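Putative beta-glucosidase (Bifidobacterium adolescentis, PDB 5WAB) hydrolyses beta-glucosides as a family 3 glycoside hydrolase and may also release terminal alpha-L-arabinopyranosyl units from ginsenoside Rb2. Local coordinates at residues E632-W637 and K668-D673; G562-H567 and V661-D666; E178-A183 and Y520-F525; Y587-K592 and E643-V648; A183-V188 and D221-E226. All blocks are in the same frame, centred on the assembly; numbering follows the deposited sequence.

In the fold
Contacts 3 and 5 are buried, contacts 2 and 4 partly buried, and contact 1 lies at the surface. Contacts 3 and 5 overlap at Ala183 in helix 182-190: contact 5 packs that helix against the end of helix 212-222 through apolar and CH-pi contacts, whereas contact 3, made by 178-180 just before that helix, joins the N-terminal family domain to a loop of the C-terminal one through two tyrosines and a water. Contacts 2 and 4 meet on neighbouring strands 642-648 and 654-663; contact 4 is a regular backbone ladder, contact 2 an asparagine-to-backbone junction. Contact 1, mixing a lysine bond with aliphatic packing, touches contact 2 at Asp666 and contact 3 at Glu178.

Contact 1 of 5, residues E632-W637 and K668-D673; sequences EKFNDW and KALPLD
Lys668 and Leu670 reach back from the irregular loop after strand 654-663 onto the turn that joins strands 628-631 and 636-639, and both converge on the ring of Phe634. Lys668 CB lies over one face of that ring, 4.1 Å from its centroid, a CH-pi contact displaced toward the rim. Leu670 comes in at about a right angle to Phe634, its CD2 3.5 Å from Phe634 CE1, while its other methyl, CD1, meets Lys633 CD at 3.5 Å. At the ring edge, near its plane, lies the carbonyl oxygen of Ala669.

Beyond CB the Lys668 chain runs extended and turns only at its last torsion (chi4 70°), which brings NZ to within 3.0 Å of Trp637 O. The ammonium donates to this carbonyl from above its plane and also forms a salt bridge with Asp666. Asp636 touches the same chain one atom short of its tip, OD2 to Lys668 CE at 3.6 Å, and turns OD1 back to accept a hydrogen bond from Trp637 N. Asn635 and Asp636 together face Ser631 in a G1 beta bulge.

An alanine in place of Lys668 would keep CB over Phe634 but remove the ammonium that bonds Trp637 O and pairs with Asp666, and would probably loosen the 668-670 loop from the turn. Because Asp636 OD2 stays 4.5 Å from Lys668 NZ, it would add at most a weaker electrostatic pull to a tether that depends mainly on one directed bond and on CH-pi and apolar contact round Phe634.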
# COMPACT_ATOMS: atom_id res chain seq x y z
N GLU A 632 -16.31 17.12 12.60
CA GLU A 632 -16.50 18.32 11.80
C GLU A 632 -17.07 19.45 12.63
O GLU A 632 -16.94 20.62 12.27
CB GLU A 632 -17.40 18.02 10.60
CG GLU A 632 -16.85 16.97 9.66
CD GLU A 632 -17.72 16.74 8.44
OE1 GLU A 632 -18.64 17.55 8.21
OE2 GLU A 632 -17.47 15.75 7.72
N LYS A 633 -17.68 19.11 13.77
CA LYS A 633 -18.16 20.14 14.68
C LYS A 633 -16.99 20.81 15.40
O LYS A 633 -16.97 22.04 15.53
CB LYS A 633 -19.12 19.50 15.69
CG LYS A 633 -19.78 20.45 16.66
CD LYS A 633 -20.69 19.68 17.60
CE LYS A 633 -21.61 18.74 16.84
NZ LYS A 633 -22.55 19.46 15.93
N PHE A 634 -15.99 20.03 15.83
CA PHE A 634 -14.81 20.60 16.45
C PHE A 634 -13.77 21.04 15.44
O PHE A 634 -12.85 21.78 15.81
CB PHE A 634 -14.13 19.60 17.40
CG PHE A 634 -14.92 19.28 18.63
CD1 PHE A 634 -15.18 20.27 19.57
CD2 PHE A 634 -15.32 17.98 18.89
CE1 PHE A 634 -15.89 19.97 20.72
CE2 PHE A 634 -16.03 17.68 20.04
CZ PHE A 634 -16.32 18.67 20.95
N ASN A 635 -13.86 20.57 14.20
CA ASN A 635 -12.83 20.81 13.19
C ASN A 635 -11.48 20.30 13.69
O ASN A 635 -10.44 20.94 13.51
CB ASN A 635 -12.75 22.30 12.83
CG ASN A 635 -11.98 22.55 11.55
OD1 ASN A 635 -11.96 21.70 10.65
ND2 ASN A 635 -11.34 23.71 11.46
N ASP A 636 -11.49 19.13 14.32
CA ASP A 636 -10.31 18.59 14.98
C ASP A 636 -10.60 17.17 15.43
O ASP A 636 -11.76 16.74 15.47
CB ASP A 636 -9.89 19.47 16.17
CG ASP A 636 -8.44 19.24 16.59
OD1 ASP A 636 -7.77 18.37 15.99
OD2 ASP A 636 -7.97 19.95 17.51
N TRP A 637 -9.54 16.44 15.75
CA TRP A 637 -9.71 15.13 16.35
C TRP A 637 -10.38 15.25 17.71
O TRP A 637 -10.25 16.26 18.40
CB TRP A 637 -8.35 14.43 16.47
CG TRP A 637 -7.72 14.20 15.13
CD1 TRP A 637 -6.72 14.94 14.56
CD2 TRP A 637 -8.07 13.19 14.18
NE1 TRP A 637 -6.42 14.43 13.31
CE2 TRP A 637 -7.23 13.36 13.06
CE3 TRP A 637 -9.00 12.14 14.18
CZ2 TRP A 637 -7.30 12.53 11.94
CZ3 TRP A 637 -9.07 11.31 13.06
CH2 TRP A 637 -8.22 11.51 11.96
N LYS A 668 -12.60 18.92 24.97
CA LYS A 668 -12.92 19.99 24.03
C LYS A 668 -14.36 20.45 24.21
O LYS A 668 -15.30 19.65 24.20
CB LYS A 668 -12.69 19.53 22.59
CG LYS A 668 -11.22 19.30 22.23
CD LYS A 668 -11.07 18.96 20.75
CE LYS A 668 -9.62 18.65 20.40
NZ LYS A 668 -9.15 17.35 20.96
N ALA A 669 -14.53 21.77 24.35
CA ALA A 669 -15.83 22.38 24.56
C ALA A 669 -16.27 23.17 23.33
O ALA A 669 -15.47 23.52 22.46
CB ALA A 669 -15.80 23.31 25.78
N LEU A 670 -17.57 23.45 23.28
CA LEU A 670 -18.23 24.08 22.17
C LEU A 670 -18.92 25.36 22.62
O LEU A 670 -19.45 25.41 23.74
CB LEU A 670 -19.32 23.15 21.61
CG LEU A 670 -19.00 21.83 20.92
CD1 LEU A 670 -20.28 21.03 20.82
CD2 LEU A 670 -18.42 22.07 19.54
N PRO A 671 -18.89 26.42 21.82
CA PRO A 671 -19.75 27.57 22.14
C PRO A 671 -21.19 27.06 22.14
O PRO A 671 -21.68 26.52 21.15
CB PRO A 671 -19.48 28.55 21.00
CG PRO A 671 -18.14 28.18 20.46
CD PRO A 671 -17.95 26.71 20.72
N LEU A 672 -21.87 27.25 23.27
CA LEU A 672 -23.25 26.80 23.41
C LEU A 672 -24.22 27.94 23.16
O LEU A 672 -23.96 29.08 23.56
CB LEU A 672 -23.48 26.19 24.79
CG LEU A 672 -22.58 24.98 25.07
CD1 LEU A 672 -22.84 24.39 26.45
CD2 LEU A 672 -22.76 23.91 24.00
N ASP A 673 -25.33 27.63 22.49
CA ASP A 673 -26.32 28.64 22.12
C ASP A 673 -27.71 28.04 22.35
O ASP A 673 -27.86 26.96 22.93
CB ASP A 673 -26.12 29.09 20.67

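Contact 2 of 5, residues G562-H567 and V661-D666; sequences GANTAH and VTLDGD
This is a polar junction between a turn and a strand end, placed where the two sheets of the C-terminal beta domain come together. The turn at 562-565 leads into strand 566-574 of the three-stranded sheet, and 661-666 is the end of strand 654-663, an outer strand of the four-stranded sheet, with the following loop.

Asn564 carries most of the junction. With CG anti to its carbonyl carbon (chi1 -61°), its carboxamide lies alongside the backbone of Gly665 and engages both polar groups of that residue. ND2 donates to Gly665 O at 3.0 Å in a fairly straight bond, the acceptor lying in the amide plane of Asn564 although the donor stands well above the carbonyl plane of Gly665. OD1 takes Gly665 N at 2.7 Å, a weak bond because it is strongly bent. One residue earlier, Asp664 N donates to Ala563 O at 3.0 Å, nearly along the C=O axis. Asp664 OD2 lies 3.4 Å from Ala563 CB, while Asp664 OD1 pairs with Lys560.

Gly665 has a positive phi (85°) at which a side chain would jam against the preceding carbonyl, so glycine suits this bend. Leu663 CB lies beside Asn564 OD1, 3.6 Å away, and on the inner side Ala566 CB makes a loose apolar approach to Val661 CG1 at 4.5 Å.

A buried Asn564 carboxamide satisfied by the Gly665 backbone, with apolar side chains such as Ala566, Val661 and Leu663 between the sheets, fits a two-sheet beta sandwich, consistent with the fibronectin type III-like domain of family 3 glycosidases.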
# COMPACT_ATOMS: atom_id res chain seq x y z
N GLY A 562 -3.05 7.20 30.83
CA GLY A 562 -3.26 8.64 30.85
C GLY A 562 -4.74 8.94 30.81
O GLY A 562 -5.57 8.04 30.94
N ALA A 563 -5.06 10.22 30.65
CA ALA A 563 -6.46 10.61 30.54
C ALA A 563 -7.13 9.94 29.35
O ALA A 563 -8.31 9.57 29.42
CB ALA A 563 -6.58 12.13 30.43
N ASN A 564 -6.41 9.77 28.24
CA ASN A 564 -6.98 9.20 27.02
C ASN A 564 -5.97 8.32 26.29
O ASN A 564 -5.91 8.31 25.05
CB ASN A 564 -7.50 10.29 26.09
CG ASN A 564 -8.60 11.11 26.71
OD1 ASN A 564 -9.72 10.63 26.87
ND2 ASN A 564 -8.30 12.35 27.07
N THR A 565 -5.15 7.58 27.03
CA THR A 565 -4.20 6.65 26.42
C THR A 565 -4.22 5.33 27.18
O THR A 565 -4.54 5.27 28.37
CB THR A 565 -2.77 7.20 26.40
OG1 THR A 565 -2.34 7.49 27.74
CG2 THR A 565 -2.68 8.45 25.53
N ALA A 566 -3.82 4.28 26.47
CA ALA A 566 -3.80 2.94 27.04
C ALA A 566 -2.56 2.21 26.53
O ALA A 566 -1.88 2.66 25.60
CB ALA A 566 -5.07 2.17 26.69
N HIS A 567 -2.28 1.07 27.14
CA HIS A 567 -1.11 0.27 26.79
C HIS A 567 -1.50 -1.20 26.80
O HIS A 567 -2.17 -1.67 27.72
CB HIS A 567 0.04 0.52 27.77
CG HIS A 567 1.28 -0.26 27.45
ND1 HIS A 567 1.66 -1.37 28.18
CD2 HIS A 567 2.21 -0.11 26.48
CE1 HIS A 567 2.78 -1.86 27.68
NE2 HIS A 567 3.13 -1.11 26.64
N VAL A 661 -11.34 -0.51 28.30
CA VAL A 661 -10.76 0.64 28.98
C VAL A 661 -11.76 1.79 28.90
O VAL A 661 -12.51 1.94 27.93
CB VAL A 661 -9.40 1.05 28.39
CG1 VAL A 661 -8.42 -0.07 28.58
CG2 VAL A 661 -9.53 1.39 26.91
N THR A 662 -11.76 2.61 29.95
CA THR A 662 -12.63 3.78 30.05
C THR A 662 -11.76 5.03 30.00
O THR A 662 -10.88 5.22 30.84
CB THR A 662 -13.45 3.73 31.34
OG1 THR A 662 -14.16 2.48 31.40
CG2 THR A 662 -14.45 4.87 31.37
N LEU A 663 -12.00 5.88 29.00
CA LEU A 663 -11.23 7.10 28.82
C LEU A 663 -12.02 8.31 29.30
O LEU A 663 -13.24 8.28 29.41
CB LEU A 663 -10.85 7.27 27.35
CG LEU A 663 -10.12 6.09 26.72
CD1 LEU A 663 -9.69 6.45 25.31
CD2 LEU A 663 -8.93 5.65 27.56
N ASP A 664 -11.29 9.39 29.60
CA ASP A 664 -11.90 10.60 30.16
C ASP A 664 -12.50 11.52 29.10
O ASP A 664 -13.36 12.34 29.44
CB ASP A 664 -10.90 11.42 30.97
CG ASP A 664 -10.17 10.60 32.01
OD1 ASP A 664 -10.64 9.50 32.36
OD2 ASP A 664 -9.13 11.09 32.50
N GLY A 665 -12.09 11.39 27.85
CA GLY A 665 -12.40 12.44 26.88
C GLY A 665 -11.39 13.57 26.92
O GLY A 665 -10.76 13.85 27.94
N ASP A 666 -11.23 14.24 25.78
CA ASP A 666 -10.19 15.26 25.64
C ASP A 666 -10.61 16.63 26.13
O ASP A 666 -9.83 17.57 26.02
CB ASP A 666 -9.71 15.34 24.19
CG ASP A 666 -10.83 15.61 23.21
OD1 ASP A 666 -11.88 16.16 23.61
OD2 ASP A 666 -10.66 15.28 22.02

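Contact 3 of 5, residues E178-A183 and Y520-F525; sequences EIYFPA and YGEGVF
Tyr180 extends from helix 173-180 with CG anti to its carbonyl carbon (chi1 -56°), which points its ring at the loop 520-525. Over the middle of the ring, one face is covered by Ile179 CG2 of its own helix, 3.6 Å above the plane. Farther out the ring meets Tyr520 obliquely, with planes 52° apart: CE1 and CE2 both touch the Tyr520 ring, and CZ comes within 3.3 Å of Tyr520 CE2. At the tip, Tyr180 OH lies 3.1 Å from Tyr520 CD2 and donates to a water at 2.6 Å that sits in the ring plane. This water in turn donates to Glu522 OE2 at 3.0 Å and to Gly523 O at 2.6 Å. Glu522 OE2 also pairs with Arg114, which makes a cation-pi contact with Tyr520, so the water's acceptor is probably well fixed.

Beside the tyrosines, Ile179 CD1 packs 4.1 Å from Val524 CB. The loop keeps its shape through a type I turn from Tyr520 to Gly523 and a type II' turn from Glu522 to Phe525. Here the buried, water-bridged seam joins the N-terminal, TIM-barrel-clan domain to the C-terminal domain of this family 3 glycoside hydrolase.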
# COMPACT_ATOMS: atom_id res chain seq x y z
N GLU A 178 -9.95 10.67 8.10
CA GLU A 178 -9.79 9.37 8.73
C GLU A 178 -9.36 8.26 7.77
O GLU A 178 -8.75 7.28 8.22
CB GLU A 178 -11.09 8.93 9.43
CG GLU A 178 -11.54 9.85 10.56
CD GLU A 178 -12.65 9.23 11.39
OE1 GLU A 178 -12.74 7.99 11.43
OE2 GLU A 178 -13.44 9.99 11.99
N ILE A 179 -9.67 8.37 6.48
CA ILE A 179 -9.39 7.31 5.51
C ILE A 179 -8.23 7.67 4.59
O ILE A 179 -7.23 6.96 4.53
CB ILE A 179 -10.65 6.94 4.70
CG1 ILE A 179 -11.82 6.58 5.62
CG2 ILE A 179 -10.33 5.82 3.72
CD1 ILE A 179 -11.58 5.40 6.53
N TYR A 180 -8.35 8.77 3.85
CA TYR A 180 -7.43 9.04 2.75
C TYR A 180 -6.22 9.87 3.15
O TYR A 180 -5.23 9.89 2.39
CB TYR A 180 -8.20 9.73 1.61
CG TYR A 180 -9.39 8.89 1.19
CD1 TYR A 180 -9.22 7.83 0.31
CD2 TYR A 180 -10.65 9.12 1.71
CE1 TYR A 180 -10.29 7.04 -0.07
CE2 TYR A 180 -11.74 8.33 1.34
CZ TYR A 180 -11.54 7.29 0.45
OH TYR A 180 -12.60 6.49 0.07
N PHE A 181 -6.23 10.48 4.32
CA PHE A 181 -5.10 11.28 4.80
C PHE A 181 -4.14 10.53 5.72
O PHE A 181 -2.93 10.70 5.58
CB PHE A 181 -5.59 12.55 5.51
CG PHE A 181 -6.01 13.65 4.58
CD1 PHE A 181 -5.82 13.54 3.21
CD2 PHE A 181 -6.62 14.80 5.07
CE1 PHE A 181 -6.20 14.56 2.35
CE2 PHE A 181 -7.01 15.82 4.21
CZ PHE A 181 -6.80 15.70 2.85
N PRO A 182 -4.62 9.72 6.69
CA PRO A 182 -3.71 9.24 7.76
C PRO A 182 -2.44 8.56 7.28
O PRO A 182 -1.41 8.68 7.95
CB PRO A 182 -4.60 8.28 8.56
CG PRO A 182 -5.94 8.83 8.40
CD PRO A 182 -6.01 9.31 6.97
N ALA A 183 -2.48 7.82 6.17
CA ALA A 183 -1.26 7.21 5.65
C ALA A 183 -0.26 8.27 5.20
O ALA A 183 0.94 8.17 5.48
CB ALA A 183 -1.59 6.25 4.51
N TYR A 520 -17.98 9.90 -2.74
CA TYR A 520 -17.60 8.85 -1.79
C TYR A 520 -18.70 8.72 -0.73
O TYR A 520 -18.53 9.03 0.45
CB TYR A 520 -16.26 9.17 -1.16
CG TYR A 520 -15.06 8.96 -2.07
CD1 TYR A 520 -15.20 8.92 -3.46
CD2 TYR A 520 -13.79 8.82 -1.53
CE1 TYR A 520 -14.09 8.73 -4.27
CE2 TYR A 520 -12.69 8.64 -2.33
CZ TYR A 520 -12.84 8.60 -3.70
OH TYR A 520 -11.72 8.41 -4.47
N GLY A 521 -19.85 8.21 -1.18
CA GLY A 521 -21.03 8.18 -0.33
C GLY A 521 -20.93 7.23 0.84
O GLY A 521 -21.71 7.36 1.80
N GLU A 522 -19.99 6.29 0.80
CA GLU A 522 -19.80 5.34 1.89
C GLU A 522 -19.11 5.98 3.10
O GLU A 522 -19.13 5.38 4.18
CB GLU A 522 -19.00 4.13 1.41
CG GLU A 522 -17.54 4.42 1.11
CD GLU A 522 -17.33 5.05 -0.25
OE1 GLU A 522 -18.29 5.11 -1.04
OE2 GLU A 522 -16.19 5.49 -0.53
N GLY A 523 -18.51 7.16 2.93
CA GLY A 523 -17.90 7.86 4.05
C GLY A 523 -16.70 7.12 4.58
O GLY A 523 -15.84 6.66 3.82
N VAL A 524 -16.63 6.97 5.91
CA VAL A 524 -15.48 6.26 6.48
C VAL A 524 -15.64 4.75 6.41
O VAL A 524 -14.70 4.03 6.74
CB VAL A 524 -15.21 6.67 7.94
CG1 VAL A 524 -14.84 8.16 8.02
CG2 VAL A 524 -16.40 6.35 8.83
N PHE A 525 -16.79 4.25 5.95
CA PHE A 525 -17.06 2.81 5.94
C PHE A 525 -16.53 2.21 4.64
O PHE A 525 -17.27 1.90 3.70
CB PHE A 525 -18.55 2.54 6.15
CG PHE A 525 -19.04 2.96 7.51
CD1 PHE A 525 -18.88 2.13 8.61
CD2 PHE A 525 -19.62 4.21 7.70
CE1 PHE A 525 -19.32 2.51 9.86
CE2 PHE A 525 -20.06 4.60 8.95
CZ PHE A 525 -19.91 3.76 10.03
O HOH W 1 -14.67 7.07 1.53

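Contact 4 of 5, residues Y587-K592 and E643-V648; sequences YVAPGK and EYTVEV
The backbones hold the tight part of this contact. Strands 587-590 and 643-648 run antiparallel, and two hydrogen-bonded pairs give four nearly straight bonds. Around Tyr587 and Glu647, Tyr587 N meets Glu647 O at 2.9 Å and Glu647 N returns to Tyr587 O at 2.8 Å. In the pair of Ala589 and Thr645 lies the shortest bond, 2.6 Å from Ala589 N to Thr645 O. Between them Val588 faces Val646 in a non-hydrogen-bonded pair, and beyond Ala589 Pro590 faces Tyr644 in another. Those four residues share one face of the sheet, where Pro590 CB lies against the Tyr644 ring 3.7 Å from CD2, with Val588 CG1 a little farther off.

The pair forms the middle of a four-stranded antiparallel sheet in the fibronectin type III-like domain, with strands 601-610 and 654-663 flanking it. Val646 touches Val558 of the other sheet and Tyr644 meets Phe627 edge-to-face, so this is the inward face of a beta sandwich.

The opposite face is closely covered too but partly exposed at Ala589, Thr645 and Glu647. Here the Glu647 chain runs extended over the neighbouring strand, its OE1 3.5 Å from Tyr587 CB and its OE2 3.7 Å from Ala589 CB. OE1 is also hydrogen-bonded to His600, whose ring stacks on Tyr587. An alanine in place of Glu647 would remove the chain over Tyr587 and Ala589 and the bond to His600, and would probably unsettle the His600-Tyr587 stack. The loose part is the exposed end, where the ladder frays: Gly591 N reaches Glu643 O at 3.3 Å in a weak, bent bond.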
# COMPACT_ATOMS: atom_id res chain seq x y z
N TYR A 587 -7.09 -4.10 17.49
CA TYR A 587 -8.19 -3.28 17.01
C TYR A 587 -8.81 -2.53 18.18
O TYR A 587 -8.77 -2.98 19.32
CB TYR A 587 -9.26 -4.15 16.32
CG TYR A 587 -8.76 -4.85 15.08
CD1 TYR A 587 -8.03 -6.02 15.16
CD2 TYR A 587 -9.04 -4.34 13.82
CE1 TYR A 587 -7.57 -6.66 14.03
CE2 TYR A 587 -8.59 -4.98 12.68
CZ TYR A 587 -7.86 -6.13 12.79
OH TYR A 587 -7.41 -6.76 11.66
N VAL A 588 -9.38 -1.36 17.89
CA VAL A 588 -10.09 -0.58 18.89
C VAL A 588 -11.57 -0.58 18.52
O VAL A 588 -11.94 -0.12 17.43
CB VAL A 588 -9.55 0.86 19.01
CG1 VAL A 588 -10.50 1.72 19.82
CG2 VAL A 588 -8.17 0.84 19.65
N ALA A 589 -12.41 -1.09 19.42
CA ALA A 589 -13.85 -1.15 19.20
C ALA A 589 -14.53 -0.14 20.10
O ALA A 589 -14.73 -0.40 21.30
CB ALA A 589 -14.38 -2.56 19.47
N PRO A 590 -14.91 1.03 19.59
CA PRO A 590 -15.48 2.07 20.44
C PRO A 590 -16.95 1.84 20.69
O PRO A 590 -17.66 1.19 19.92
CB PRO A 590 -15.25 3.34 19.62
CG PRO A 590 -15.33 2.86 18.20
CD PRO A 590 -14.74 1.48 18.19
N GLY A 591 -17.41 2.40 21.81
CA GLY A 591 -18.82 2.40 22.12
C GLY A 591 -19.59 3.40 21.29
O GLY A 591 -19.05 4.08 20.41
N LYS A 592 -20.90 3.44 21.53
CA LYS A 592 -21.78 4.37 20.83
C LYS A 592 -21.27 5.79 20.99
O LYS A 592 -21.04 6.26 22.10
CB LYS A 592 -23.22 4.24 21.35
CG LYS A 592 -24.19 5.18 20.65
CD LYS A 592 -24.28 4.89 19.16
CE LYS A 592 -25.21 5.85 18.42
NZ LYS A 592 -26.62 5.80 18.90
N GLU A 643 -16.31 3.99 27.20
CA GLU A 643 -15.58 2.74 27.16
C GLU A 643 -15.15 2.41 25.74
O GLU A 643 -15.89 2.64 24.78
CB GLU A 643 -16.43 1.61 27.74
CG GLU A 643 -16.98 1.93 29.11
CD GLU A 643 -17.74 0.78 29.71
OE1 GLU A 643 -18.37 0.03 28.93
OE2 GLU A 643 -17.75 0.64 30.95
N TYR A 644 -13.94 1.88 25.62
CA TYR A 644 -13.39 1.44 24.35
C TYR A 644 -12.87 0.02 24.53
O TYR A 644 -12.15 -0.25 25.49
CB TYR A 644 -12.25 2.35 23.87
CG TYR A 644 -12.66 3.78 23.58
CD1 TYR A 644 -12.83 4.70 24.60
CD2 TYR A 644 -12.88 4.20 22.28
CE1 TYR A 644 -13.20 6.00 24.34
CE2 TYR A 644 -13.25 5.50 22.00
CZ TYR A 644 -13.41 6.39 23.04
OH TYR A 644 -13.78 7.69 22.79
N THR A 645 -13.24 -0.86 23.62
CA THR A 645 -12.82 -2.25 23.69
C THR A 645 -11.55 -2.43 22.87
O THR A 645 -11.52 -2.09 21.68
CB THR A 645 -13.91 -3.20 23.19
OG1 THR A 645 -15.03 -3.16 24.08
CG2 THR A 645 -13.37 -4.62 23.14
N VAL A 646 -10.49 -2.92 23.51
CA VAL A 646 -9.25 -3.26 22.83
C VAL A 646 -9.29 -4.74 22.50
O VAL A 646 -9.46 -5.58 23.39
CB VAL A 646 -8.03 -2.91 23.69
CG1 VAL A 646 -6.76 -3.30 22.96
CG2 VAL A 646 -8.02 -1.43 24.02
N GLU A 647 -9.17 -5.07 21.21
CA GLU A 647 -9.20 -6.44 20.73
C GLU A 647 -7.80 -6.86 20.30
O GLU A 647 -7.11 -6.11 19.60
CB GLU A 647 -10.17 -6.60 19.57
CG GLU A 647 -11.60 -6.19 19.90
CD GLU A 647 -12.49 -6.09 18.68
OE1 GLU A 647 -11.95 -5.98 17.56
OE2 GLU A 647 -13.73 -6.11 18.84
N VAL A 648 -7.39 -8.06 20.69
CA VAL A 648 -6.09 -8.62 20.34
C VAL A 648 -6.34 -9.94 19.62
O VAL A 648 -7.10 -10.78 20.11
CB VAL A 648 -5.20 -8.82 21.58
CG1 VAL A 648 -3.84 -9.35 21.16
CG2 VAL A 648 -5.06 -7.52 22.35

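Contact 5 of 5, residues A183-V188 and D221-E226; sequences AFEHIV and DEWGYE
Glu185 OE2 is held by two salt bridges, to Lys189 of its own helix and to Arg625 of the C-terminal beta domain, which would favour an ionised carboxylate. CG is anti to the backbone N (chi1 -179°) and the chain is extended, so the residue lies across the indole of Trp223 with its carboxylate plane only 10° from the ring. CB sits over the six-membered ring, 3.5 Å from its centroid and close to the normal, a CH-pi contact. CG follows over the ring junction, 3.5 Å from Trp223 CE2, and OE2 ends 3.9 Å from Trp223 NE1.

Phe184 CB approaches the same ring obliquely at Trp223 CZ3, 3.9 Å away. Val188, a turn further on, inserts CG1 between the two aromatic residues: 4.2 Å from Trp223 CB and 3.7 Å from Tyr225 CB. Gly224, with positive phi (77°), lets the chain turn out of helix 212-222 between Trp223 and Tyr225. Tyr225 OH lies between the carbonyls of Ile228, the stronger partner, and Pro193, which must share its single proton.

Helix 182-190 thus lies against the end of helix 212-222 in the TIM-barrel-like domain, with Val188 and Tyr225 both on Ile196 of barrel strand 195-198, while Ile187 packs on helix 129-144.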
# COMPACT_ATOMS: atom_id res chain seq x y z
N ALA A 183 -2.48 7.82 6.17
CA ALA A 183 -1.26 7.21 5.65
C ALA A 183 -0.26 8.27 5.20
O ALA A 183 0.94 8.17 5.48
CB ALA A 183 -1.59 6.25 4.51
N PHE A 184 -0.74 9.29 4.49
CA PHE A 184 0.12 10.41 4.14
C PHE A 184 0.61 11.13 5.40
O PHE A 184 1.80 11.44 5.52
CB PHE A 184 -0.62 11.39 3.23
CG PHE A 184 -0.85 10.88 1.82
CD1 PHE A 184 0.18 10.91 0.89
CD2 PHE A 184 -2.10 10.41 1.41
CE1 PHE A 184 -0.02 10.47 -0.42
CE2 PHE A 184 -2.30 9.96 0.11
CZ PHE A 184 -1.25 10.00 -0.81
N GLU A 185 -0.30 11.38 6.34
CA GLU A 185 0.06 12.12 7.55
C GLU A 185 1.13 11.39 8.36
O GLU A 185 2.10 12.01 8.80
CB GLU A 185 -1.19 12.37 8.40
CG GLU A 185 -0.93 13.17 9.67
CD GLU A 185 -2.10 13.16 10.64
OE1 GLU A 185 -3.08 12.42 10.41
OE2 GLU A 185 -2.03 13.89 11.65
N HIS A 186 1.00 10.07 8.51
CA HIS A 186 1.94 9.33 9.34
C HIS A 186 3.34 9.32 8.73
O HIS A 186 4.34 9.44 9.45
CB HIS A 186 1.46 7.89 9.54
CG HIS A 186 2.43 7.04 10.31
ND1 HIS A 186 2.61 7.16 11.67
CD2 HIS A 186 3.31 6.10 9.90
CE1 HIS A 186 3.54 6.31 12.07
NE2 HIS A 186 3.98 5.66 11.01
N ILE A 187 3.44 9.13 7.42
CA ILE A 187 4.75 9.09 6.78
C ILE A 187 5.40 10.47 6.79
O ILE A 187 6.62 10.60 6.99
CB ILE A 187 4.60 8.51 5.37
CG1 ILE A 187 4.03 7.09 5.48
CG2 ILE A 187 5.93 8.52 4.65
CD1 ILE A 187 3.77 6.40 4.16
N VAL A 188 4.61 11.54 6.63
CA VAL A 188 5.15 12.89 6.67
C VAL A 188 5.68 13.22 8.06
O VAL A 188 6.73 13.85 8.21
CB VAL A 188 4.09 13.91 6.22
CG1 VAL A 188 4.45 15.31 6.68
CG2 VAL A 188 3.93 13.90 4.70
N ASP A 221 1.16 23.51 7.03
CA ASP A 221 0.85 24.28 8.24
C ASP A 221 0.38 23.39 9.39
O ASP A 221 0.69 23.69 10.55
CB ASP A 221 -0.20 25.35 7.93
CG ASP A 221 0.34 26.45 7.02
OD1 ASP A 221 1.58 26.58 6.90
OD2 ASP A 221 -0.48 27.20 6.44
N GLU A 222 -0.33 22.31 9.10
CA GLU A 222 -0.83 21.41 10.14
C GLU A 222 0.13 20.25 10.41
O GLU A 222 0.45 19.97 11.57
CB GLU A 222 -2.21 20.88 9.77
CG GLU A 222 -3.29 21.94 9.65
CD GLU A 222 -4.64 21.36 9.28
OE1 GLU A 222 -4.83 20.14 9.45
OE2 GLU A 222 -5.51 22.12 8.81
N TRP A 223 0.58 19.56 9.37
CA TRP A 223 1.39 18.36 9.54
C TRP A 223 2.89 18.65 9.66
O TRP A 223 3.63 17.78 10.13
CB TRP A 223 1.17 17.39 8.38
CG TRP A 223 -0.22 16.84 8.26
CD1 TRP A 223 -1.25 17.00 9.15
CD2 TRP A 223 -0.73 16.02 7.20
NE1 TRP A 223 -2.37 16.33 8.69
CE2 TRP A 223 -2.07 15.72 7.50
CE3 TRP A 223 -0.17 15.51 6.02
CZ2 TRP A 223 -2.87 14.94 6.66
CZ3 TRP A 223 -0.97 14.74 5.18
CH2 TRP A 223 -2.31 14.46 5.51
N GLY A 224 3.36 19.83 9.25
CA GLY A 224 4.78 20.11 9.31
C GLY A 224 5.62 19.47 8.22
O GLY A 224 6.78 19.13 8.46
N TYR A 225 5.06 19.29 7.02
CA TYR A 225 5.83 18.74 5.92
C TYR A 225 6.93 19.72 5.52
O TYR A 225 6.66 20.90 5.26
CB TYR A 225 4.92 18.45 4.73
CG TYR A 225 5.65 17.95 3.50
CD1 TYR A 225 6.40 16.78 3.54
CD2 TYR A 225 5.57 18.64 2.30
CE1 TYR A 225 7.06 16.33 2.42
CE2 TYR A 225 6.22 18.19 1.18
CZ TYR A 225 6.97 17.03 1.24
OH TYR A 225 7.62 16.58 0.12
N GLU A 226 8.17 19.24 5.47
CA GLU A 226 9.31 20.09 5.20
C GLU A 226 9.82 19.99 3.77
O GLU A 226 10.73 20.74 3.39
CB GLU A 226 10.45 19.73 6.16
CG GLU A 226 10.10 19.87 7.63
CD GLU A 226 11.20 19.35 8.54
OE1 GLU A 226 12.04 18.54 8.07
OE2 GLU A 226 11.23 19.75 9.72